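Local coordinates for Tat-secreted protein Rv2525c (Mycobacterium tuberculosis, PDB 4PMQ) that possibly hydrolyses glycosidic bonds of peptidoglycan and, in vitro, shows esterase activity toward p-nitrophenyl esters, with a preference for the butyrate, at residues G5-A11 and A25-Y31; L60-S64 and F202-A206; A175-E181 and D193-K199. One frame throughout, in Å; residues are numbered along the deposited sequence. Where two conformers were deposited one is given.

In the fold
From the N terminus, strand 6-9 leads through helix 17-22 to strand 27-31, and contact 1 closes this short loop as the first beta-alpha-beta unit. Strand 61-66 comes next and adds to the far side of strand 27-31. Contact 2 joins its beginning to the last five residues of the chain, a link across most of the sequence. Within that span, contact 3 pairs strands 177-181 and 190-197 in an antiparallel arrangement. Strand 190-197 also flanks strand 6-9, which brings contact 3 up against contact 1, while Phe202 of contact 2 packs on Leu177 and Ile197 of contact 3. All three therefore meet around one curled sheet.

Contact 1 (G5-A11 and A25-Y31)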
loop_
_atom_site.group_PDB
_atom_site.type_symbol
_atom_site.label_atom_id
_atom_site.label_comp_id
_atom_site.label_asym_id
_atom_site.label_seq_id
_atom_site.Cartn_x
_atom_site.Cartn_y
_atom_site.Cartn_z
ATOM N N GLY A 5 -3.171 -12.179 11.386
ATOM C CA GLY A 5 -1.828 -11.701 11.678
ATOM C C GLY A 5 -1.738 -10.230 11.342
ATOM O O GLY A 5 -2.628 -9.674 10.681
ATOM N N THR A 6 -0.646 -9.607 11.789
ATOM C CA THR A 6 -0.361 -8.183 11.656
ATOM C C THR A 6 0.747 -7.938 10.654
ATOM O O THR A 6 1.747 -8.662 10.714
ATOM C CB THR A 6 0.089 -7.719 13.063
ATOM O OG1 THR A 6 -0.999 -7.839 13.991
ATOM C CG2 THR A 6 0.693 -6.334 13.093
ATOM N N LEU A 7 0.619 -6.886 9.854
ATOM C CA LEU A 7 1.622 -6.356 8.952
ATOM C C LEU A 7 1.904 -4.935 9.358
ATOM O O LEU A 7 0.963 -4.179 9.621
ATOM C CB LEU A 7 1.191 -6.378 7.487
ATOM C CG LEU A 7 0.825 -7.746 6.909
ATOM C CD1 LEU A 7 0.308 -7.588 5.493
ATOM C CD2 LEU A 7 2.020 -8.723 6.904
ATOM N N LEU A 8 3.187 -4.550 9.387
ATOM C CA LEU A 8 3.514 -3.165 9.735
ATOM C C LEU A 8 3.799 -2.371 8.489
ATOM O O LEU A 8 4.382 -2.910 7.554
ATOM C CB LEU A 8 4.756 -3.135 10.647
ATOM C CG LEU A 8 4.660 -3.931 11.958
ATOM C CD1 LEU A 8 5.946 -3.790 12.754
ATOM C CD2 LEU A 8 3.409 -3.522 12.795
ATOM N N ASP A 9 3.465 -1.076 8.507
ATOM C CA ASP A 9 3.869 -0.193 7.412
ATOM C C ASP A 9 4.594 1.014 8.021
ATOM O O ASP A 9 4.292 1.420 9.144
ATOM C CB ASP A 9 2.712 0.199 6.486
ATOM C CG ASP A 9 1.758 1.206 7.088
ATOM O OD1 ASP A 9 2.113 2.406 7.123
ATOM O OD2 ASP A 9 0.664 0.797 7.514
ATOM N N TYR A 10 5.587 1.552 7.304
ATOM C CA TYR A 10 6.426 2.634 7.836
ATOM C C TYR A 10 7.186 3.290 6.725
ATOM O O TYR A 10 7.603 2.600 5.790
ATOM C CB TYR A 10 7.425 2.087 8.880
ATOM C CG TYR A 10 7.983 0.717 8.549
ATOM C CD1 TYR A 10 7.279 -0.440 8.875
ATOM C CD2 TYR A 10 9.226 0.576 7.928
ATOM C CE1 TYR A 10 7.784 -1.703 8.580
ATOM C CE2 TYR A 10 9.759 -0.692 7.653
ATOM C CZ TYR A 10 9.020 -1.825 7.969
ATOM O OH TYR A 10 9.471 -3.088 7.712
ATOM N N ALA A 11 7.386 4.604 6.840
ATOM C CA ALA A 11 8.113 5.379 5.830
ATOM C C ALA A 11 9.426 5.955 6.348
ATOM O O ALA A 11 10.284 6.296 5.519
ATOM C CB ALA A 11 7.232 6.531 5.349
ATOM N N ALA A 25 4.749 -8.940 14.521
ATOM C CA ALA A 25 4.165 -8.874 13.187
ATOM C C ALA A 25 4.597 -10.068 12.344
ATOM O O ALA A 25 5.674 -10.625 12.564
ATOM C CB ALA A 25 4.569 -7.585 12.502
ATOM N N VAL A 26 3.772 -10.450 11.365
ATOM C CA VAL A 26 4.136 -11.567 10.479
ATOM C C VAL A 26 4.761 -11.045 9.158
ATOM O O VAL A 26 5.099 -11.845 8.276
ATOM C CB VAL A 26 2.983 -12.577 10.194
ATOM C CG1 VAL A 26 2.529 -13.302 11.461
ATOM C CG2 VAL A 26 1.810 -11.915 9.483
ATOM N N GLY A 27 4.897 -9.737 9.032
ATOM C CA GLY A 27 5.481 -9.142 7.842
ATOM C C GLY A 27 5.295 -7.648 7.761
ATOM O O GLY A 27 4.895 -7.005 8.738
ATOM N N ALA A 28 5.548 -7.085 6.566
ATOM C CA ALA A 28 5.442 -5.641 6.416
ATOM C C ALA A 28 4.880 -5.279 5.047
ATOM O O ALA A 28 5.079 -6.033 4.089
ATOM C CB ALA A 28 6.814 -5.008 6.586
ATOM N N ILE A 29 4.202 -4.127 4.962
ATOM C CA ILE A 29 3.694 -3.546 3.705
ATOM C C ILE A 29 4.673 -2.440 3.431
ATOM O O ILE A 29 4.788 -1.525 4.256
ATOM C CB ILE A 29 2.217 -3.023 3.783
ATOM C CG1 ILE A 29 1.238 -4.114 4.276
ATOM C CG2 ILE A 29 1.804 -2.495 2.398
ATOM C CD1 ILE A 29 -0.058 -3.608 4.778
ATOM N N ARG A 30 5.399 -2.530 2.318
ATOM C CA ARG A 30 6.518 -1.655 2.043
ATOM C C ARG A 30 6.384 -0.879 0.734
ATOM O O ARG A 30 5.805 -1.357 -0.247
ATOM C CB ARG A 30 7.803 -2.522 2.042
ATOM C CG ARG A 30 8.075 -3.191 3.416
ATOM C CD ARG A 30 8.410 -2.164 4.494
ATOM N NE ARG A 30 9.715 -1.600 4.182
ATOM C CZ ARG A 30 9.936 -0.363 3.744
ATOM N NH1 ARG A 30 8.929 0.506 3.635
ATOM N NH2 ARG A 30 11.170 0.017 3.416
ATOM N N TYR A 31 6.967 0.339 0.723
ATOM C CA TYR A 31 6.841 1.251 -0.388
ATOM C C TYR A 31 7.702 0.915 -1.575
ATOM O O TYR A 31 8.936 0.834 -1.465
ATOM C CB TYR A 31 7.222 2.663 0.068
ATOM C CG TYR A 31 6.245 3.232 1.056
ATOM C CD1 TYR A 31 5.014 3.735 0.634
ATOM C CD2 TYR A 31 6.531 3.248 2.420
ATOM C CE1 TYR A 31 4.111 4.284 1.533
ATOM C CE2 TYR A 31 5.624 3.787 3.337
ATOM C CZ TYR A 31 4.420 4.311 2.882
ATOM O OH TYR A 31 3.509 4.859 3.754
HETATM O O HOH W 1 3.839 4.338 6.312
HETATM O O HOH W 2 5.888 0.773 4.498
#
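The oxygen of water 2 is gripped by Tyr10 from one strand and by Ile29 and Arg30 from the other. It accepts from Tyr10 N and donates a hydrogen bond to Ile29 O at 2.6 Å, bridging a place where the strands have spread too far for these two backbone atoms to bond directly. Arg30 NH1 adds a longer third bond to the same water, which sits at the edge of the guanidinium, in its plane. Above that plane lies Tyr10 CE2, 3.5 Å up and shifted toward the rim, with ring and guanidinium turned only 25° apart. The bend at chi2 (-67°) brings Arg30 CD against Tyr10 CZ and OH, the bend at chi3 turns NE and the guanidinium back along the ring, and Glu51 and Gly44 fix the guanidinium from beyond.

Further back the backbones bond directly, as parallel neighbours in the first beta-alpha-beta unit of a TIM-barrel-like domain: Val26 N reaches Thr6 O at 2.8 Å, nearly along the C=O axis, Leu8 N binds Gly27 O, and Ile29 N binds Leu8 O at 2.9 Å. On the face carrying Leu7 and Ile29 these side chains cross at about a right angle, Leu7 CD1 meeting Ile29 CG1 at 3.8 Å, while Leu7 CD2 rests on Gly27 CA. On the other face Leu8 CG touches Ala25 CB at 3.7 Å, and Ile20 of helix 17-22 packs on Ala25 and Tyr10.

At the C-terminal ends of the strands Tyr10 O approaches the edge of the Tyr31 ring, 3.4 Å from CE2. Water 1 donates to Asp9 OD1 and accepts from Tyr31 OH at 2.6 Å. Asp9 OD2 is taken by Asn195 and Gln179, and Tyr31 OH also bonds to a bound glycerol and a tartrate.

Contact 2 (L60-S64 and F202-A206); sequences LKIVS and FGQWA
The C-terminal tail of the chain crosses the start of strand 61-66, one of the parallel strands of the barrel wall, at a steep angle: the two directions differ by 112°. Trp205 N donates to Ile62 O at 2.8 Å, nearly straight onto the carbonyl, and Gln204 CA comes close to the same oxygen. Two waters extend this backbone junction. Water 4 accepts from both Ile62 N and Ala206 N, and water 5 accepts from Ser64 N and donates to Gly203 O.

The Trp205 indole is held by its edge and by one face. NE1 donates in the ring plane to Ser64 OG at 2.9 Å, a hydroxyl that also bonds to His94. Over the indole sits Ile62 CG2, 3.8 Å from the centroid of the five-membered ring, a CH-pi contact. The Phe202 ring takes contacts at its edge instead, with Val63 CG2 at 3.7 Å from CE1 and Lys61 CG near CZ. Gln204 OE1 lies 3.3 Å above the centre of that ring while accepting from Phe202 N.

Lys61 bends at chi2 (-65°) and then runs out alongside Gln204, so that NZ reaches the terminal carboxylate. It binds Ala206 O at 2.8 Å on a lone pair, in the carbonyl plane; OXT, farther away, completes the salt bridge. Water 3 ties NZ, OXT and Gln204 NE2 together.

Tyr106 of strand 105-108 bonds to the backbone of Ser64, so the tail takes the edge of strand 61-66 at Ile62 just before the next parallel strand pairs there, a C-terminal extension packed against the N-terminal end of a TIM-barrel-like wall.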
loop_
_atom_site.group_PDB
_atom_site.type_symbol
_atom_site.label_atom_id
_atom_site.label_comp_id
_atom_site.label_asym_id
_atom_site.label_seq_id
_atom_site.Cartn_x
_atom_site.Cartn_y
_atom_site.Cartn_z
ATOM N N LEU A 60 9.300 -13.694 7.069
ATOM C CA LEU A 60 8.276 -12.642 7.116
ATOM C C LEU A 60 7.619 -12.430 5.748
ATOM O O LEU A 60 8.266 -12.641 4.708
ATOM C CB LEU A 60 8.848 -11.311 7.642
ATOM C CG LEU A 60 9.328 -11.312 9.086
ATOM C CD1 LEU A 60 10.027 -9.999 9.415
ATOM C CD2 LEU A 60 8.146 -11.505 10.071
ATOM N N LYS A 61 6.332 -12.003 5.758
ATOM C CA LYS A 61 5.576 -11.707 4.549
ATOM C C LYS A 61 5.916 -10.329 4.041
ATOM O O LYS A 61 6.176 -9.417 4.840
ATOM C CB LYS A 61 4.046 -11.781 4.798
ATOM C CG LYS A 61 3.552 -13.154 5.217
ATOM C CD LYS A 61 3.747 -14.159 4.101
ATOM C CE LYS A 61 3.318 -15.552 4.468
ATOM N NZ LYS A 61 3.552 -16.474 3.332
ATOM N N ILE A 62 5.881 -10.140 2.721
ATOM C CA ILE A 62 6.101 -8.806 2.157
ATOM C C ILE A 62 4.920 -8.472 1.288
ATOM O O ILE A 62 4.453 -9.336 0.534
ATOM C CB ILE A 62 7.428 -8.709 1.333
ATOM C CG1 ILE A 62 8.633 -9.239 2.148
ATOM C CG2 ILE A 62 7.682 -7.250 0.825
ATOM C CD1 ILE A 62 9.933 -9.500 1.343
ATOM N N VAL A 63 4.495 -7.208 1.332
ATOM C CA VAL A 63 3.417 -6.687 0.496
ATOM C C VAL A 63 3.886 -5.346 -0.048
ATOM O O VAL A 63 4.468 -4.572 0.709
ATOM C CB VAL A 63 2.082 -6.544 1.279
ATOM C CG1 VAL A 63 1.006 -5.915 0.395
ATOM C CG2 VAL A 63 1.604 -7.908 1.792
ATOM N N SER A 64 3.554 -5.029 -1.302
ATOM C CA SER A 64 3.989 -3.755 -1.884
ATOM C C SER A 64 2.879 -2.702 -1.913
ATOM O O SER A 64 1.737 -3.014 -2.253
ATOM C CB SER A 64 4.471 -3.956 -3.316
ATOM O OG SER A 64 5.646 -4.743 -3.386
ATOM N N PHE A 202 -3.654 -12.093 0.347
ATOM C CA PHE A 202 -3.753 -10.649 0.600
ATOM C C PHE A 202 -2.722 -9.835 -0.170
ATOM O O PHE A 202 -2.589 -8.651 0.107
ATOM C CB PHE A 202 -3.624 -10.371 2.114
ATOM C CG PHE A 202 -2.389 -10.956 2.764
ATOM C CD1 PHE A 202 -1.197 -10.233 2.817
ATOM C CD2 PHE A 202 -2.422 -12.221 3.350
ATOM C CE1 PHE A 202 -0.055 -10.773 3.444
ATOM C CE2 PHE A 202 -1.295 -12.741 3.998
ATOM C CZ PHE A 202 -0.115 -12.023 4.030
ATOM N N GLY A 203 -1.990 -10.467 -1.098
ATOM C CA GLY A 203 -1.027 -9.736 -1.906
ATOM C C GLY A 203 0.419 -9.985 -1.528
ATOM O O GLY A 203 1.317 -9.296 -2.022
ATOM N N GLN A 204 0.654 -10.989 -0.657
ATOM C CA GLN A 204 1.992 -11.365 -0.233
ATOM C C GLN A 204 2.849 -11.756 -1.420
ATOM O O GLN A 204 2.365 -12.382 -2.367
ATOM C CB GLN A 204 1.961 -12.531 0.774
ATOM C CG GLN A 204 1.345 -13.868 0.256
ATOM C CD GLN A 204 -0.117 -13.967 0.638
ATOM O OE1 GLN A 204 -0.902 -13.043 0.390
ATOM N NE2 GLN A 204 -0.533 -15.109 1.197
ATOM N N TRP A 205 4.121 -11.368 -1.388
ATOM C CA TRP A 205 5.019 -11.787 -2.460
ATOM C C TRP A 205 5.116 -13.317 -2.528
ATOM O O TRP A 205 5.143 -13.873 -3.631
ATOM C CB TRP A 205 6.427 -11.209 -2.215
ATOM C CG TRP A 205 6.558 -9.737 -2.439
ATOM C CD1 TRP A 205 5.555 -8.802 -2.499
ATOM C CD2 TRP A 205 7.795 -9.005 -2.549
ATOM N NE1 TRP A 205 6.093 -7.542 -2.682
ATOM C CE2 TRP A 205 7.464 -7.641 -2.715
ATOM C CE3 TRP A 205 9.152 -9.383 -2.550
ATOM C CZ2 TRP A 205 8.442 -6.647 -2.858
ATOM C CZ3 TRP A 205 10.119 -8.410 -2.739
ATOM C CH2 TRP A 205 9.767 -7.054 -2.849
ATOM N N ALA A 206 5.221 -13.970 -1.357
ATOM C CA ALA A 206 5.332 -15.433 -1.218
ATOM C C ALA A 206 4.572 -15.920 0.016
ATOM O O ALA A 206 4.453 -15.150 0.999
ATOM C CB ALA A 206 6.793 -15.852 -1.124
ATOM O OXT ALA A 206 4.093 -17.078 -0.011
HETATM O O HOH W 3 1.392 -17.296 1.469
HETATM O O HOH W 4 5.819 -12.738 1.182
HETATM O O HOH W 5 2.633 -7.174 -2.947
#

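Contact 3 (A175-E181 and D193-K199). With GOL (glycerol), chain E.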
loop_
_atom_site.group_PDB
_atom_site.type_symbol
_atom_site.label_atom_id
_atom_site.label_comp_id
_atom_site.label_asym_id
_atom_site.label_seq_id
_atom_site.Cartn_x
_atom_site.Cartn_y
_atom_site.Cartn_z
ATOM N N ALA A 175 -12.297 -6.124 1.966
ATOM C CA ALA A 175 -10.891 -5.772 2.250
ATOM C C ALA A 175 -10.035 -6.998 2.581
ATOM O O ALA A 175 -10.485 -7.939 3.256
ATOM C CB ALA A 175 -10.811 -4.765 3.388
ATOM N N HIS A 176 -8.793 -6.994 2.063
ATOM C CA HIS A 176 -7.788 -8.024 2.303
ATOM C C HIS A 176 -6.959 -7.653 3.521
ATOM O O HIS A 176 -6.497 -8.529 4.247
ATOM C CB HIS A 176 -6.884 -8.136 1.074
ATOM C CG HIS A 176 -7.645 -8.567 -0.140
ATOM N ND1 HIS A 176 -8.421 -7.672 -0.858
ATOM C CD2 HIS A 176 -7.837 -9.811 -0.634
ATOM C CE1 HIS A 176 -8.988 -8.379 -1.821
ATOM N NE2 HIS A 176 -8.679 -9.681 -1.718
ATOM N N LEU A 177 -6.771 -6.334 3.735
ATOM C CA LEU A 177 -5.973 -5.748 4.802
ATOM C C LEU A 177 -6.720 -4.591 5.403
ATOM O O LEU A 177 -7.470 -3.935 4.680
ATOM C CB LEU A 177 -4.641 -5.231 4.234
ATOM C CG LEU A 177 -3.805 -6.274 3.488
ATOM C CD1 LEU A 177 -2.616 -5.644 2.750
ATOM C CD2 LEU A 177 -3.312 -7.380 4.426
ATOM N N HIS A 178 -6.487 -4.304 6.685
ATOM C CA HIS A 178 -7.132 -3.145 7.337
ATOM C C HIS A 178 -6.134 -2.413 8.244
ATOM O O HIS A 178 -5.600 -3.004 9.168
ATOM C CB HIS A 178 -8.376 -3.588 8.134
ATOM C CG HIS A 178 -9.122 -2.508 8.852
ATOM N ND1 HIS A 178 -10.010 -2.819 9.856
ATOM C CD2 HIS A 178 -9.152 -1.164 8.643
ATOM C CE1 HIS A 178 -10.525 -1.666 10.266
ATOM N NE2 HIS A 178 -10.022 -0.636 9.589
ATOM N N GLN A 179 -5.898 -1.131 7.973
ATOM C CA GLN A 179 -5.018 -0.305 8.794
ATOM C C GLN A 179 -5.812 0.066 10.045
ATOM O O GLN A 179 -6.829 0.766 9.932
ATOM C CB GLN A 179 -4.567 0.916 8.001
ATOM C CG GLN A 179 -3.393 1.637 8.668
ATOM C CD GLN A 179 -2.937 2.747 7.771
ATOM O OE1 GLN A 179 -3.725 3.616 7.408
ATOM N NE2 GLN A 179 -1.644 2.768 7.429
ATOM N N VAL A 180 -5.399 -0.479 11.206
ATOM C CA VAL A 180 -6.142 -0.278 12.466
ATOM C C VAL A 180 -5.459 0.662 13.460
ATOM O O VAL A 180 -6.097 1.034 14.438
ATOM C CB VAL A 180 -6.485 -1.627 13.159
ATOM C CG1 VAL A 180 -7.416 -2.443 12.272
ATOM C CG2 VAL A 180 -5.225 -2.434 13.509
ATOM N N GLU A 181 -4.188 1.031 13.249
ATOM C CA GLU A 181 -3.485 1.916 14.198
ATOM C C GLU A 181 -2.451 2.714 13.454
ATOM O O GLU A 181 -1.684 2.139 12.690
ATOM C CB GLU A 181 -2.814 1.051 15.267
ATOM C CG GLU A 181 -2.439 1.753 16.541
ATOM C CD GLU A 181 -1.569 0.886 17.431
ATOM O OE1 GLU A 181 -2.106 0.281 18.387
ATOM O OE2 GLU A 181 -0.348 0.807 17.165
ATOM N N ASP A 193 2.733 1.863 11.534
ATOM C CA ASP A 193 1.293 1.668 11.495
ATOM C C ASP A 193 1.025 0.186 11.548
ATOM O O ASP A 193 1.822 -0.614 11.028
ATOM C CB ASP A 193 0.664 2.287 10.234
ATOM C CG ASP A 193 1.062 3.737 9.990
ATOM O OD1 ASP A 193 1.109 4.518 10.980
ATOM O OD2 ASP A 193 1.250 4.108 8.812
ATOM N N VAL A 194 -0.109 -0.190 12.117
ATOM C CA VAL A 194 -0.463 -1.591 12.281
ATOM C C VAL A 194 -1.607 -1.947 11.363
ATOM O O VAL A 194 -2.620 -1.234 11.325
ATOM C CB VAL A 194 -0.804 -1.917 13.753
ATOM C CG1 VAL A 194 -1.187 -3.378 13.911
ATOM C CG2 VAL A 194 0.370 -1.575 14.677
ATOM N N ASN A 195 -1.455 -3.076 10.643
ATOM C CA ASN A 195 -2.475 -3.536 9.710
ATOM C C ASN A 195 -2.863 -4.954 10.044
ATOM O O ASN A 195 -1.971 -5.793 10.264
ATOM C CB ASN A 195 -1.969 -3.458 8.264
ATOM C CG ASN A 195 -1.489 -2.067 7.938
ATOM O OD1 ASN A 195 -2.300 -1.196 7.634
ATOM N ND2 ASN A 195 -0.193 -1.806 8.118
ATOM N N GLN A 196 -4.164 -5.258 9.994
ATOM C CA GLN A 196 -4.685 -6.621 10.200
ATOM C C GLN A 196 -4.913 -7.299 8.857
ATOM O O GLN A 196 -5.457 -6.692 7.934
ATOM C CB GLN A 196 -6.006 -6.564 10.973
ATOM C CG GLN A 196 -5.798 -6.128 12.418
ATOM C CD GLN A 196 -7.025 -6.266 13.294
ATOM O OE1 GLN A 196 -8.181 -6.224 12.840
ATOM N NE2 GLN A 196 -6.785 -6.393 14.587
ATOM N N ILE A 197 -4.493 -8.554 8.747
ATOM C CA ILE A 197 -4.738 -9.389 7.577
ATOM C C ILE A 197 -6.155 -9.994 7.741
ATOM O O ILE A 197 -6.465 -10.601 8.786
ATOM C CB ILE A 197 -3.655 -10.488 7.462
ATOM C CG1 ILE A 197 -2.245 -9.875 7.287
ATOM C CG2 ILE A 197 -4.017 -11.479 6.335
ATOM C CD1 ILE A 197 -1.119 -10.952 7.541
ATOM N N LEU A 198 -6.985 -9.861 6.703
ATOM C CA LEU A 198 -8.368 -10.328 6.753
ATOM C C LEU A 198 -8.672 -11.515 5.869
ATOM O O LEU A 198 -9.679 -12.205 6.089
ATOM C CB LEU A 198 -9.281 -9.189 6.313
ATOM C CG LEU A 198 -9.163 -7.909 7.175
ATOM C CD1 LEU A 198 -9.781 -6.746 6.457
ATOM C CD2 LEU A 198 -9.741 -8.130 8.580
ATOM N N LYS A 199 -7.880 -11.682 4.808
ATOM C CA LYS A 199 -8.089 -12.770 3.852
ATOM C C LYS A 199 -6.763 -13.513 3.637
ATOM O O LYS A 199 -5.688 -12.884 3.684
ATOM C CB LYS A 199 -8.652 -12.228 2.529
ATOM C CG LYS A 199 -10.025 -11.557 2.693
ATOM C CD LYS A 199 -10.634 -11.083 1.379
ATOM C CE LYS A 199 -11.929 -10.291 1.595
ATOM N NZ LYS A 199 -12.999 -11.062 2.268
HETATM C C1 GOL E . 0.140 3.815 4.702
HETATM O O1 GOL E . -0.248 4.713 5.728
HETATM C C2 GOL E . 0.027 4.493 3.358
HETATM O O2 GOL E . 0.951 5.588 3.293
HETATM C C3 GOL E . 0.322 3.470 2.286
HETATM O O3 GOL E . 0.761 4.078 1.083
HETATM O O HOH W 6 -9.874 -5.343 10.845
#
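Residues 177-181 and 193-197 run antiparallel, with His178 and Gln196 as a mutually hydrogen-bonded pair, until a classic beta bulge shifts the register by one: Val194 O accepts from Val180 N at 2.9 Å and, weakly, from Glu181 N. Leu177 and Ile197 lie side by side on the same face as Gln179 and Asn195. There Asn195 OD1, which accepts from Trp160, presses against Gln179 CB at 3.1 Å. Gln179 reaches a glycerol, probably from the crystallisation liquor, because its chain runs out extended from a chi1 of -166°. Its NE2 donates to glycerol O1 at 2.9 Å, nearly straight at 167°, while OE1 bonds to Tyr141.

On the opposite face Val180 CG1 lies 3.6 Å above the His178 ring plane, and water 6 joins ND1 of that ring to Gln196 OE1; its NE2 bonds to Asn163. At the far end Lys199 CD lies over one face of the His176 ring, 4.0 Å from its centroid, a CH-pi contact.

Strand 158-161 runs parallel to 177-181 along its other edge; 190-197 is the antiparallel strand set between 177-181, the last of the parallel strands, and 6-9, the first, and it closes the curled TIM-barrel-like sheet.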